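Local coordinates for protein exodeoxyribonuclease III (Archaeoglobus fulgidus, PDB 2VOA) that probably cleaves DNA at abasic sites as a metal-dependent AP endonuclease of the exonuclease III family, acting in DNA repair, at residues N64-A69 with R90-K95. The protein carries 1 engineered substitution. Numbering follows the deposited sequence.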
ATOM      1  N   ASN A  64       3.090  17.693  -7.472  1.00 30.37           N
ATOM      2  CA  ASN A  64       3.017  18.963  -6.763  1.00 29.61           C
ATOM      3  C   ASN A  64       1.818  18.986  -5.823  1.00 28.94           C
ATOM      4  O   ASN A  64       1.518  17.946  -5.226  1.00 28.83           O
ATOM      5  CB  ASN A  64       2.985  20.126  -7.761  1.00 28.41           C
ATOM      6  CG  ASN A  64       4.159  20.084  -8.719  1.00 31.43           C
ATOM      7  OD1 ASN A  64       5.262  19.661  -8.342  1.00 32.56           O
ATOM      8  ND2 ASN A  64       3.944  20.539  -9.946  1.00 31.07           N
ATOM      9  N   GLY A  65       1.158  20.141  -5.672  1.00 28.02           N
ATOM     10  CA  GLY A  65      -0.074  20.221  -4.862  1.00 27.29           C
ATOM     11  C   GLY A  65       0.253  20.765  -3.464  1.00 27.09           C
ATOM     12  O   GLY A  65       1.200  20.318  -2.793  1.00 28.40           O
ATOM     13  N   VAL A  66      -0.528  21.745  -3.031  1.00 26.85           N
ATOM     14  CA  VAL A  66      -0.333  22.386  -1.720  1.00 27.20           C
ATOM     15  C   VAL A  66      -1.708  22.537  -1.037  1.00 27.08           C
ATOM     16  O   VAL A  66      -2.735  22.604  -1.705  1.00 28.00           O
ATOM     17  CB  VAL A  66       0.332  23.786  -1.865  1.00 27.51           C
ATOM     18  CG1 VAL A  66       1.825  23.667  -2.231  1.00 29.05           C
ATOM     19  CG2 VAL A  66      -0.412  24.682  -2.881  1.00 28.64           C
ATOM     20  N   ALA A  67      -1.726  22.574   0.284  1.00 27.35           N
ATOM     21  CA  ALA A  67      -2.990  22.713   1.028  1.00 27.44           C
ATOM     22  C   ALA A  67      -2.655  23.380   2.354  1.00 28.45           C
ATOM     23  O   ALA A  67      -1.480  23.365   2.780  1.00 28.93           O
ATOM     24  CB  ALA A  67      -3.622  21.337   1.246  1.00 27.02           C
ATOM     25  N   ILE A  68      -3.663  24.005   2.982  1.00 28.81           N
ATOM     26  CA  ILE A  68      -3.498  24.496   4.358  1.00 28.08           C
ATOM     27  C   ILE A  68      -4.728  24.037   5.148  1.00 28.63           C
ATOM     28  O   ILE A  68      -5.870  24.283   4.727  1.00 27.54           O
ATOM     29  CB  ILE A  68      -3.404  26.037   4.444  1.00 28.48           C
ATOM     30  CG1 ILE A  68      -2.364  26.593   3.466  1.00 29.88           C
ATOM     31  CG2 ILE A  68      -3.148  26.491   5.933  1.00 28.24           C
ATOM     32  CD1 ILE A  68      -2.535  28.122   3.241  1.00 28.33           C
ATOM     33  N   ALA A  69      -4.473  23.327   6.247  1.00 28.49           N
ATOM     34  CA  ALA A  69      -5.521  22.961   7.223  1.00 28.80           C
ATOM     35  C   ALA A  69      -5.476  23.928   8.415  1.00 29.06           C
ATOM     36  O   ALA A  69      -4.386  24.367   8.841  1.00 29.32           O
ATOM     37  CB  ALA A  69      -5.335  21.516   7.675  1.00 29.22           C
ATOM     38  N   ARG A  90       1.701  25.017  -6.657  1.00 28.60           N
ATOM     39  CA  ARG A  90       2.894  25.231  -5.847  1.00 28.94           C
ATOM     40  C   ARG A  90       2.779  26.373  -4.844  1.00 28.94           C
ATOM     41  O   ARG A  90       3.732  26.672  -4.134  1.00 29.21           O
ATOM     42  CB  ARG A  90       4.111  25.518  -6.749  1.00 28.29           C
ATOM     43  CG  ARG A  90       4.552  24.335  -7.643  1.00 28.20           C
ATOM     44  CD  ARG A  90       5.860  24.685  -8.327  1.00 29.73           C
ATOM     45  NE  ARG A  90       6.402  23.570  -9.107  1.00 30.82           N
ATOM     46  CZ  ARG A  90       7.184  22.598  -8.618  1.00 30.89           C
ATOM     47  NH1 ARG A  90       7.527  22.557  -7.338  1.00 29.52           N
ATOM     48  NH2 ARG A  90       7.629  21.656  -9.436  1.00 32.17           N
ATOM     49  N   LEU A  91       1.661  27.091  -4.831  1.00 28.35           N
ATOM     50  CA  LEU A  91       1.575  28.211  -3.899  1.00 27.85           C
ATOM     51  C   LEU A  91       0.119  28.416  -3.560  1.00 27.86           C
ATOM     52  O   LEU A  91      -0.704  28.585  -4.459  1.00 28.04           O
ATOM     53  CB  LEU A  91       2.162  29.492  -4.519  1.00 28.04           C
ATOM     54  CG  LEU A  91       2.300  30.769  -3.672  1.00 28.00           C
ATOM     55  CD1 LEU A  91       3.267  31.735  -4.314  1.00 28.23           C
ATOM     56  CD2 LEU A  91       0.948  31.523  -3.406  1.00 27.66           C
ATOM     57  N   ILE A  92      -0.170  28.401  -2.265  1.00 28.06           N
ATOM     58  CA  ILE A  92      -1.514  28.714  -1.779  1.00 28.46           C
ATOM     59  C   ILE A  92      -1.363  29.702  -0.638  1.00 28.99           C
ATOM     60  O   ILE A  92      -0.461  29.554   0.216  1.00 28.29           O
ATOM     61  CB  ILE A  92      -2.312  27.423  -1.375  1.00 28.55           C
ATOM     62  CG1 ILE A  92      -3.787  27.743  -1.066  1.00 28.08           C
ATOM     63  CG2 ILE A  92      -1.620  26.647  -0.227  1.00 29.70           C
ATOM     64  CD1 ILE A  92      -4.630  26.513  -0.757  1.00 29.58           C
ATOM     65  N   ARG A  93      -2.218  30.723  -0.645  1.00 29.25           N
ATOM     66  CA  ARG A  93      -2.135  31.799   0.330  1.00 29.33           C
ATOM     67  C   ARG A  93      -3.506  32.112   0.906  1.00 29.10           C
ATOM     68  O   ARG A  93      -4.480  32.074   0.193  1.00 29.12           O
ATOM     69  CB  ARG A  93      -1.580  33.036  -0.342  1.00 29.74           C
ATOM     70  CG  ARG A  93      -1.494  34.263   0.561  1.00 30.94           C
ATOM     71  CD  ARG A  93      -0.636  35.276  -0.103  1.00 30.90           C
ATOM     72  NE  ARG A  93      -0.158  36.319   0.801  1.00 31.19           N
ATOM     73  CZ  ARG A  93       0.569  37.346   0.381  1.00 34.12           C
ATOM     74  NH1 ARG A  93       0.902  37.425  -0.906  1.00 33.72           N
ATOM     75  NH2 ARG A  93       0.977  38.277   1.230  1.00 34.42           N
ATOM     76  N   ALA A  94      -3.557  32.419   2.194  1.00 29.29           N
ATOM     77  CA  ALA A  94      -4.820  32.715   2.861  1.00 29.47           C
ATOM     78  C   ALA A  94      -4.565  33.548   4.093  1.00 30.04           C
ATOM     79  O   ALA A  94      -3.488  33.479   4.673  1.00 30.59           O
ATOM     80  CB  ALA A  94      -5.548  31.421   3.239  1.00 29.86           C
ATOM     81  N   LYS A  95      -5.564  34.332   4.499  1.00 29.28           N
ATOM     82  CA  LYS A  95      -5.549  34.937   5.812  1.00 29.94           C
ATOM     83  C   LYS A  95      -6.279  33.963   6.752  1.00 29.00           C
ATOM     84  O   LYS A  95      -7.466  33.641   6.541  1.00 28.23           O
ATOM     85  CB  LYS A  95      -6.282  36.284   5.776  1.00 30.84           C
ATOM     86  CG  LYS A  95      -6.115  37.135   7.043  1.00 34.39           C
ATOM     87  CD  LYS A  95      -7.038  38.335   6.957  1.00 39.95           C
ATOM     88  CE  LYS A  95      -6.869  39.298   8.121  1.00 44.20           C
ATOM     89  NZ  LYS A  95      -5.444  39.685   8.288  1.00 45.91           N
TER
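Ile-92 packs its CG2 methyl against both Val-66 and Ile-68, the apolar centre of the contact between strands of two facing sheets. Its CG1 lies anti to the backbone N (chi1 -172°), which places CG2 between that nitrogen and the carbonyl carbon, where it meets Val-66 CG2 at 3.5 Å and Ile-68 CG1 at 3.8 Å. Both neighbours run alongside Ile-92 with the opposite sense. Farther along the strands, Ile-68 CD1 reaches Ala-94 CB at 4.5 Å; at the other end, Val-66 CG1 rests on the backbone of Arg-90, 3.9 Å from its C.

The polar part involves Asn-64 and Arg-90. Arg-90 CB points away from strand 63-70, but the chain, extended from CG to NE, ends nearer to it. Asn-64 OD1 sits 3.2 Å above the guanidinium plane, displaced from its centre and 3.3 Å from Arg-90 NH2, at an angle too poor for a hydrogen bond. The amide is turned 48° from the guanidinium, so the two do not stack flat. Each group has a hydrogen bond outside the segments: Asn-64 ND2 to Asp-89 OD2, Arg-90 NH1 to the backbone O of Tyr-105, a predicted active-site residue. Arg-90 also packs on a phosphate of the bound DNA. An alanine at Arg-90 would probably leave the Tyr-105 carbonyl without this donor and open a gap beneath the Asn-64 amide.

No hydrogen bond joins the segments, whose axes approach to 6.6 Å at 18°, nearly parallel. Such packing is characteristic of the DNase I-like fold, a four-layer α/β sandwich whose two mixed sheets pack face to face, here with the polar end beside DNA and the predicted active site.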